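One contact in two related proteins. Structure 1 is inositol 2-dehydrogenase from Sinorhizobium meliloti, which catalyses the NAD-dependent oxidation of myo-inositol to scyllo-inosose (2-keto-myo-inositol), the first step of myo-inositol breakdown: PDB 4HKT (chain A, 2.00 Å), residues Phe121-Asp126 and Ile174-Met179. Structure 2 is inositol dehydrogenase from Lactobacillus casei: PDB 4N54 (chain B, 2.05 Å), residues Phe136-Asp141 and Ile194-Val199. Both blocks share one frame: the second was fitted to the first on N, CA, C and O of the twelve residues, RMSD 0.24 Å. Numbering follows each deposited sequence.

Structure 1 (4HKT); sequences FNRRFD and IHDFDM. With EDO (1,2-ethanediol), chain C.
The chi1 of Asp178 (-177°) turns CG away from the backbone N, and with Arg124 extended from CG to NE the carboxylate and the guanidinium meet side-on in a salt bridge. Arg124 NE reaches Asp178 OD2 at 2.8 Å through the syn lone pair, and Arg124 NH2 reaches OD1. The same aspartate lies over the Phe121 ring, its CB 3.7 Å from the ring centroid, a CH-pi contact. Asn122 brings OD1 to 3.9 Å from His175 CE1. The guanidinium of Arg123 lies over His175, with CZ 3.4 Å from His175 CB. Arg123 NH1 makes a salt bridge to Asp176 OD1 at 3.3 Å; Ser151 and Asn228 also hold that carboxylate. The selenomethionine Met179, bent at chi2 and chi3, sets CE 3.4 Å from Arg123 CB. Water 2 joins Arg123 N to His175 ND1. The loop after strand 117-120, an outermost strand of the Rossmann sheet, packs here on helix 168-184 of the C-terminal region of this Gfo/Idh/MocA enzyme.

Structure 2 (4N54); sequences FMRRFD and IHDIDV. With NAI (1,4-dihydronicotinamide adenine dinucleotide), chain D; 2H3 ((1r,2r,3r,4r,5r,6r)-cyclohexane-1,2,3,4,5,6-hexol), chain E.
A chi1 of -175° in Asp198 swings the carboxylate across to the extended side chain of Arg139, and the two groups meet side-on in a salt bridge. Arg139 NE reaches Asp198 OD2 at 2.8 Å through the syn lone pair, and Arg139 NH2 reaches OD1. Asp198 also lies over the Phe136 ring, its CB 3.8 Å from the ring centroid, a CH-pi contact. Met137, bent at chi2, brings SD to 3.4 Å from His195 CE1. Met137 CE lies 3.2 Å from NAI O7N, and NAI N7N makes a weak hydrogen bond to Met137 SD. The guanidinium of Arg138 lies over His195, with CZ 3.4 Å from His195 CB. Arg138 NH1 makes a salt bridge to Asp196 OD1 at 3.1 Å; Ser166 holds both Arg138 NH2 and Asp196 OD2, and Ser164 holds OD1. Val199 sets CG2 4.2 Å from Arg138 CD. Water 3 joins Arg138 N to His195 ND1. His195 NE2 is hydrogen-bonded to O2 of scyllo-inositol at 2.7 Å, placing this contact in the wall of the active site.

Comparison
The backbones coincide within the error. The main change lies beside the histidine, where Asn122(A) gives way to Met137(B). A polar amide is replaced by a longer, mostly apolar thioether. SD of Met137(B) and OD1 of Asn122(A) are 0.8 Å apart, and the two CG atoms 0.6 Å. CE of Met137(B) has no counterpart in Asn122(A); it extends the side chain beside the nicotinamide of NAI, modelled in structure 2 alone, and may influence how the cofactor is held. Contact with the histidine, His175(A) or His195(B), is kept. Scyllo-inositol touches His195(B); 1,2-ethanediol is bound at this place, wholly or in part, in structure 1. The histidine keeps its place, as does the water joining its ND1 to the arginine N.

At Met179(A) the selenomethionine is replaced by Val199(B). SE and CE of Met179(A) have no counterpart in Val199(B), while CG1 of Val199(B) and CG of Met179(A) are 0.9 Å apart. CG2 of Val199(B) is an added branch. Both residues touch the arginine. Arg123(A) and Arg138(B) differ by small turns and a small move of CB; their CZ atoms stand 1.4 Å apart after superposition. The arginine keeps its salt bridge to Asp176(A) or Asp196(B).

Phe177(A), which touches nothing across the contact, becomes Ile197(B): CG of Phe177(A) and CG1 of Ile197(B) are 0.2 Å apart, while CD1, CE1, CE2 and CZ of Phe177(A) and CG2 of Ile197(B) have no counterpart.

Structure 1 (4HKT)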
loop_
_atom_site.group_PDB
_atom_site.type_symbol
_atom_site.label_atom_id
_atom_site.label_comp_id
_atom_site.label_asym_id
_atom_site.label_seq_id
_atom_site.Cartn_x
_atom_site.Cartn_y
_atom_site.Cartn_z
ATOM N N PHE A 121 3.067 6.814 -29.086
ATOM C CA PHE A 121 3.627 6.233 -27.865
ATOM C C PHE A 121 2.812 6.862 -26.745
ATOM O O PHE A 121 3.234 7.817 -26.116
ATOM C CB PHE A 121 5.103 6.521 -27.721
ATOM C CG PHE A 121 5.981 5.742 -28.673
ATOM C CD1 PHE A 121 5.889 4.386 -28.756
ATOM C CD2 PHE A 121 6.981 6.369 -29.372
ATOM C CE1 PHE A 121 6.715 3.672 -29.600
ATOM C CE2 PHE A 121 7.831 5.674 -30.201
ATOM C CZ PHE A 121 7.689 4.317 -30.333
ATOM N N ASN A 122 1.634 6.317 -26.535
ATOM C CA ASN A 122 0.638 6.926 -25.641
ATOM C C ASN A 122 1.065 6.956 -24.188
ATOM O O ASN A 122 0.580 7.796 -23.388
ATOM C CB ASN A 122 -0.674 6.171 -25.752
ATOM C CG ASN A 122 -0.488 4.681 -25.578
ATOM O OD1 ASN A 122 0.028 4.014 -26.456
ATOM N ND2 ASN A 122 -0.867 4.167 -24.431
ATOM N N ARG A 123 1.993 6.071 -23.828
ATOM C CA ARG A 123 2.446 5.993 -22.450
ATOM C C ARG A 123 3.112 7.259 -21.995
ATOM O O ARG A 123 3.071 7.581 -20.820
ATOM C CB ARG A 123 3.311 4.755 -22.206
ATOM C CG ARG A 123 2.536 3.490 -22.475
ATOM C CD ARG A 123 3.388 2.255 -22.273
ATOM N NE ARG A 123 2.764 1.113 -22.929
ATOM C CZ ARG A 123 3.291 -0.111 -22.991
ATOM N NH1 ARG A 123 4.477 -0.363 -22.440
ATOM N NH2 ARG A 123 2.630 -1.095 -23.605
ATOM N N ARG A 124 3.665 8.018 -22.911
ATOM C CA ARG A 124 4.226 9.293 -22.554
ATOM C C ARG A 124 3.162 10.325 -22.061
ATOM O O ARG A 124 3.544 11.348 -21.505
ATOM C CB ARG A 124 4.948 9.895 -23.735
ATOM C CG ARG A 124 6.230 9.238 -24.159
ATOM C CD ARG A 124 6.861 10.117 -25.190
ATOM N NE ARG A 124 8.096 9.546 -25.657
ATOM C CZ ARG A 124 9.174 10.249 -25.939
ATOM N NH1 ARG A 124 9.176 11.592 -25.822
ATOM N NH2 ARG A 124 10.257 9.611 -26.358
ATOM N N PHE A 125 1.869 10.063 -22.316
ATOM C CA PHE A 125 0.761 10.972 -21.954
ATOM C C PHE A 125 -0.075 10.469 -20.772
ATOM O O PHE A 125 -1.060 11.110 -20.370
ATOM C CB PHE A 125 -0.130 11.220 -23.191
ATOM C CG PHE A 125 0.575 11.927 -24.288
ATOM C CD1 PHE A 125 0.849 13.265 -24.182
ATOM C CD2 PHE A 125 1.017 11.243 -25.415
ATOM C CE1 PHE A 125 1.529 13.939 -25.188
ATOM C CE2 PHE A 125 1.678 11.908 -26.422
ATOM C CZ PHE A 125 1.952 13.259 -26.309
ATOM N N ASP A 126 0.299 9.309 -20.225
ATOM C CA ASP A 126 -0.346 8.774 -19.027
ATOM C C ASP A 126 -0.104 9.725 -17.846
ATOM O O ASP A 126 1.048 10.152 -17.628
ATOM C CB ASP A 126 0.231 7.395 -18.681
ATOM C CG ASP A 126 -0.400 6.814 -17.461
ATOM O OD1 ASP A 126 -1.665 6.635 -17.475
ATOM O OD2 ASP A 126 0.338 6.629 -16.454
ATOM N N ILE A 174 8.992 -2.227 -27.922
ATOM C CA ILE A 174 9.079 -0.923 -28.522
ATOM C C ILE A 174 8.541 0.222 -27.634
ATOM O O ILE A 174 9.155 1.266 -27.547
ATOM C CB ILE A 174 8.479 -0.928 -29.981
ATOM C CG1 ILE A 174 8.936 0.313 -30.735
ATOM C CG2 ILE A 174 6.980 -1.048 -29.988
ATOM C CD1 ILE A 174 8.777 0.231 -32.238
ATOM N N HIS A 175 7.403 0.035 -26.989
ATOM C CA HIS A 175 6.876 1.005 -26.051
ATOM C C HIS A 175 7.838 1.258 -24.867
ATOM O O HIS A 175 7.982 2.393 -24.420
ATOM C CB HIS A 175 5.574 0.500 -25.457
ATOM C CG HIS A 175 4.417 0.589 -26.381
ATOM N ND1 HIS A 175 3.876 1.797 -26.767
ATOM C CD2 HIS A 175 3.654 -0.370 -26.940
ATOM C CE1 HIS A 175 2.845 1.575 -27.558
ATOM N NE2 HIS A 175 2.689 0.272 -27.680
ATOM N N ASP A 176 8.453 0.191 -24.386
ATOM C CA ASP A 176 9.415 0.269 -23.273
ATOM C C ASP A 176 10.736 0.863 -23.670
ATOM O O ASP A 176 11.317 1.568 -22.866
ATOM C CB ASP A 176 9.622 -1.069 -22.633
ATOM C CG ASP A 176 8.323 -1.671 -22.137
ATOM O OD1 ASP A 176 7.586 -1.004 -21.385
ATOM O OD2 ASP A 176 8.012 -2.799 -22.554
ATOM N N PHE A 177 11.210 0.614 -24.897
ATOM C CA PHE A 177 12.345 1.369 -25.415
ATOM C C PHE A 177 12.071 2.878 -25.452
ATOM O O PHE A 177 12.913 3.671 -25.047
ATOM C CB PHE A 177 12.774 0.898 -26.786
ATOM C CG PHE A 177 13.211 -0.546 -26.840
ATOM C CD1 PHE A 177 14.143 -1.045 -25.963
ATOM C CD2 PHE A 177 12.720 -1.386 -27.807
ATOM C CE1 PHE A 177 14.557 -2.388 -26.025
ATOM C CE2 PHE A 177 13.118 -2.698 -27.893
ATOM C CZ PHE A 177 14.052 -3.216 -27.011
ATOM N N ASP A 178 10.919 3.270 -25.994
ATOM C CA ASP A 178 10.512 4.672 -25.916
ATOM C C ASP A 178 10.445 5.222 -24.473
ATOM O O ASP A 178 10.972 6.302 -24.195
ATOM C CB ASP A 178 9.193 4.934 -26.622
ATOM C CG ASP A 178 8.845 6.391 -26.583
ATOM O OD1 ASP A 178 9.537 7.176 -27.244
ATOM O OD2 ASP A 178 7.913 6.777 -25.843
HETATM N N MSE A 179 9.807 4.492 -23.583
HETATM C CA MSE A 179 9.756 4.861 -22.159
HETATM C C MSE A 179 11.137 5.031 -21.561
HETATM O O MSE A 179 11.408 5.991 -20.845
HETATM C CB MSE A 179 8.911 3.833 -21.422
HETATM C CG MSE A 179 8.722 4.091 -19.928
HETATM SE SE MSE A 179 7.834 5.821 -19.582
HETATM C CE MSE A 179 6.122 5.377 -20.423
HETATM C C1 EDO C . 13.319 12.554 -24.487
HETATM O O1 EDO C . 12.038 12.837 -23.907
HETATM C C2 EDO C . 13.236 11.343 -25.430
HETATM O O2 EDO C . 12.141 11.474 -26.364
HETATM O O HOH W 1 5.676 -3.057 -23.485
HETATM O O HOH W 2 3.937 4.407 -25.350
#

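Structure 2 (4N54)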
loop_
_atom_site.group_PDB
_atom_site.type_symbol
_atom_site.label_atom_id
_atom_site.label_comp_id
_atom_site.label_asym_id
_atom_site.label_seq_id
_atom_site.Cartn_x
_atom_site.Cartn_y
_atom_site.Cartn_z
ATOM N N PHE B 136 3.108 6.872 -29.216
ATOM C CA PHE B 136 3.610 6.374 -27.959
ATOM C C PHE B 136 2.795 6.961 -26.801
ATOM O O PHE B 136 3.225 7.879 -26.129
ATOM C CB PHE B 136 5.082 6.706 -27.812
ATOM C CG PHE B 136 5.982 5.875 -28.668
ATOM C CD1 PHE B 136 6.007 4.514 -28.546
ATOM C CD2 PHE B 136 6.822 6.459 -29.577
ATOM C CE1 PHE B 136 6.830 3.759 -29.315
ATOM C CE2 PHE B 136 7.652 5.701 -30.335
ATOM C CZ PHE B 136 7.655 4.356 -30.208
ATOM N N MET B 137 1.614 6.402 -26.582
ATOM C CA MET B 137 0.648 6.952 -25.655
ATOM C C MET B 137 1.069 6.974 -24.190
ATOM O O MET B 137 0.551 7.764 -23.427
ATOM C CB MET B 137 -0.699 6.252 -25.794
ATOM C CG MET B 137 -0.785 4.907 -25.124
ATOM S SD MET B 137 0.342 3.709 -25.795
ATOM C CE MET B 137 -0.059 2.312 -24.792
ATOM N N ARG B 138 2.004 6.122 -23.804
ATOM C CA ARG B 138 2.482 6.110 -22.438
ATOM C C ARG B 138 3.030 7.466 -21.995
ATOM O O ARG B 138 2.959 7.809 -20.837
ATOM C CB ARG B 138 3.530 5.036 -22.237
ATOM C CG ARG B 138 2.973 3.650 -22.195
ATOM C CD ARG B 138 4.004 2.624 -21.852
ATOM N NE ARG B 138 3.610 1.305 -22.320
ATOM C CZ ARG B 138 4.247 0.194 -22.025
ATOM N NH1 ARG B 138 5.299 0.219 -21.248
ATOM N NH2 ARG B 138 3.820 -0.945 -22.498
ATOM N N ARG B 139 3.577 8.220 -22.940
ATOM C CA ARG B 139 4.082 9.559 -22.670
ATOM C C ARG B 139 2.984 10.480 -22.186
ATOM O O ARG B 139 3.256 11.492 -21.576
ATOM C CB ARG B 139 4.720 10.159 -23.912
ATOM C CG ARG B 139 5.915 9.414 -24.406
ATOM C CD ARG B 139 6.828 10.325 -25.143
ATOM N NE ARG B 139 7.995 9.646 -25.658
ATOM C CZ ARG B 139 9.068 10.275 -26.103
ATOM N NH1 ARG B 139 9.115 11.591 -26.077
ATOM N NH2 ARG B 139 10.087 9.588 -26.567
ATOM N N PHE B 140 1.745 10.111 -22.474
ATOM C CA PHE B 140 0.603 10.879 -22.050
ATOM C C PHE B 140 -0.085 10.322 -20.805
ATOM O O PHE B 140 -0.984 10.946 -20.272
ATOM C CB PHE B 140 -0.397 11.001 -23.180
ATOM C CG PHE B 140 0.016 11.947 -24.253
ATOM C CD1 PHE B 140 0.742 11.512 -25.327
ATOM C CD2 PHE B 140 -0.349 13.266 -24.201
ATOM C CE1 PHE B 140 1.101 12.376 -26.309
ATOM C CE2 PHE B 140 0.018 14.125 -25.184
ATOM C CZ PHE B 140 0.742 13.680 -26.234
ATOM N N ASP B 141 0.343 9.153 -20.357
ATOM C CA ASP B 141 -0.251 8.519 -19.199
ATOM C C ASP B 141 0.056 9.247 -17.877
ATOM O O ASP B 141 1.203 9.543 -17.571
ATOM C CB ASP B 141 0.134 7.045 -19.113
ATOM C CG ASP B 141 -0.487 6.350 -17.913
ATOM O OD1 ASP B 141 -1.681 6.058 -17.960
ATOM O OD2 ASP B 141 0.221 6.117 -16.931
ATOM N N ILE B 194 8.575 -2.145 -27.892
ATOM C CA ILE B 194 8.900 -0.847 -28.420
ATOM C C ILE B 194 8.393 0.294 -27.533
ATOM O O ILE B 194 9.002 1.343 -27.486
ATOM C CB ILE B 194 8.441 -0.689 -29.869
ATOM C CG1 ILE B 194 9.101 0.534 -30.482
ATOM C CG2 ILE B 194 6.947 -0.609 -29.950
ATOM C CD1 ILE B 194 9.090 0.578 -31.917
ATOM N N HIS B 195 7.288 0.074 -26.829
ATOM C CA HIS B 195 6.803 1.033 -25.848
ATOM C C HIS B 195 7.824 1.262 -24.750
ATOM O O HIS B 195 8.047 2.379 -24.328
ATOM C CB HIS B 195 5.529 0.536 -25.196
ATOM C CG HIS B 195 4.319 0.631 -26.060
ATOM N ND1 HIS B 195 3.645 1.810 -26.262
ATOM C CD2 HIS B 195 3.640 -0.312 -26.742
ATOM C CE1 HIS B 195 2.614 1.589 -27.048
ATOM N NE2 HIS B 195 2.586 0.308 -27.347
ATOM N N ASP B 196 8.429 0.174 -24.302
ATOM C CA ASP B 196 9.391 0.197 -23.231
ATOM C C ASP B 196 10.689 0.855 -23.663
ATOM O O ASP B 196 11.324 1.536 -22.893
ATOM C CB ASP B 196 9.670 -1.210 -22.757
ATOM C CG ASP B 196 8.437 -1.911 -22.262
ATOM O OD1 ASP B 196 7.888 -1.493 -21.238
ATOM O OD2 ASP B 196 8.025 -2.882 -22.903
ATOM N N ILE B 197 11.072 0.629 -24.905
ATOM C CA ILE B 197 12.252 1.256 -25.459
ATOM C C ILE B 197 12.094 2.762 -25.432
ATOM O O ILE B 197 12.978 3.467 -24.996
ATOM C CB ILE B 197 12.517 0.772 -26.880
ATOM C CG1 ILE B 197 13.066 -0.648 -26.843
ATOM C CG2 ILE B 197 13.476 1.696 -27.572
ATOM C CD1 ILE B 197 13.272 -1.232 -28.149
ATOM N N ASP B 198 10.936 3.233 -25.856
ATOM C CA ASP B 198 10.653 4.645 -25.853
ATOM C C ASP B 198 10.633 5.254 -24.453
ATOM O O ASP B 198 11.084 6.364 -24.266
ATOM C CB ASP B 198 9.353 4.934 -26.559
ATOM C CG ASP B 198 9.093 6.402 -26.680
ATOM O OD1 ASP B 198 9.771 7.053 -27.479
ATOM O OD2 ASP B 198 8.221 6.914 -25.963
ATOM N N VAL B 199 10.103 4.513 -23.488
ATOM C CA VAL B 199 10.106 4.929 -22.099
ATOM C C VAL B 199 11.515 5.071 -21.576
ATOM O O VAL B 199 11.839 6.045 -20.941
ATOM C CB VAL B 199 9.309 3.959 -21.217
ATOM C CG1 VAL B 199 9.651 4.146 -19.761
ATOM C CG2 VAL B 199 7.843 4.166 -21.438
HETATM P PA NAI D . -6.386 -5.000 -36.001
HETATM O O1A NAI D . -5.878 -6.079 -36.801
HETATM O O2A NAI D . -7.245 -5.204 -34.839
HETATM O O5B NAI D . -7.089 -3.956 -36.887
HETATM C C5B NAI D . -6.655 -3.717 -38.189
HETATM C C4B NAI D . -7.572 -2.760 -38.911
HETATM O O4B NAI D . -6.848 -2.260 -40.017
HETATM C C3B NAI D . -8.797 -3.421 -39.502
HETATM O O3B NAI D . -9.814 -2.458 -39.543
HETATM C C2B NAI D . -8.441 -3.683 -40.933
HETATM O O2B NAI D . -9.610 -3.624 -41.720
HETATM C C1B NAI D . -7.548 -2.507 -41.223
HETATM N N9A NAI D . -6.621 -2.770 -42.316
HETATM C C8A NAI D . -5.807 -3.798 -42.415
HETATM N N7A NAI D . -5.082 -3.743 -43.537
HETATM C C5A NAI D . -5.423 -2.634 -44.166
HETATM C C6A NAI D . -5.035 -1.963 -45.408
HETATM N N6A NAI D . -4.118 -2.508 -46.177
HETATM N N1A NAI D . -5.611 -0.808 -45.733
HETATM C C2A NAI D . -6.533 -0.283 -44.930
HETATM N N3A NAI D . -6.934 -0.829 -43.778
HETATM C C4A NAI D . -6.435 -1.992 -43.355
HETATM O O3 NAI D . -5.096 -4.213 -35.549
HETATM P PN NAI D . -4.965 -3.349 -34.257
HETATM O O1N NAI D . -4.774 -4.226 -33.135
HETATM O O2N NAI D . -6.004 -2.355 -34.228
HETATM O O5D NAI D . -3.615 -2.605 -34.536
HETATM C C5D NAI D . -3.541 -1.399 -35.264
HETATM C C4D NAI D . -2.235 -0.644 -35.078
HETATM O O4D NAI D . -2.240 -0.021 -33.823
HETATM C C3D NAI D . -1.008 -1.519 -35.144
HETATM O O3D NAI D . 0.004 -0.834 -35.837
HETATM C C2D NAI D . -0.647 -1.691 -33.698
HETATM O O2D NAI D . 0.739 -1.876 -33.510
HETATM C C1D NAI D . -1.158 -0.422 -33.054
HETATM N N1N NAI D . -1.676 -0.627 -31.727
HETATM C C2N NAI D . -1.239 0.166 -30.794
HETATM C C3N NAI D . -1.657 0.081 -29.498
HETATM C C7N NAI D . -1.087 1.012 -28.489
HETATM O O7N NAI D . -1.072 0.685 -27.364
HETATM N N7N NAI D . -0.598 2.177 -28.808
HETATM C C4N NAI D . -2.663 -0.959 -29.100
HETATM C C5N NAI D . -3.075 -1.755 -30.230
HETATM C C6N NAI D . -2.570 -1.556 -31.487
HETATM O O3 2H3 E . -0.120 -1.938 -26.178
HETATM C C3 2H3 E . 0.053 -3.078 -26.931
HETATM C C4 2H3 E . -1.110 -4.015 -26.760
HETATM O O4 2H3 E . -1.125 -4.498 -25.474
HETATM C C5 2H3 E . -0.951 -5.228 -27.630
HETATM O O5 2H3 E . -1.999 -6.088 -27.472
HETATM C C6 2H3 E . -0.832 -4.825 -29.062
HETATM O O6 2H3 E . -0.694 -5.922 -29.856
HETATM C C1 2H3 E . 0.349 -3.954 -29.299
HETATM O O1 2H3 E . 0.266 -3.489 -30.584
HETATM C C2 2H3 E . 0.291 -2.636 -28.337
HETATM O O2 2H3 E . 1.455 -1.922 -28.394
HETATM O O HOH W 3 3.826 4.564 -25.316
#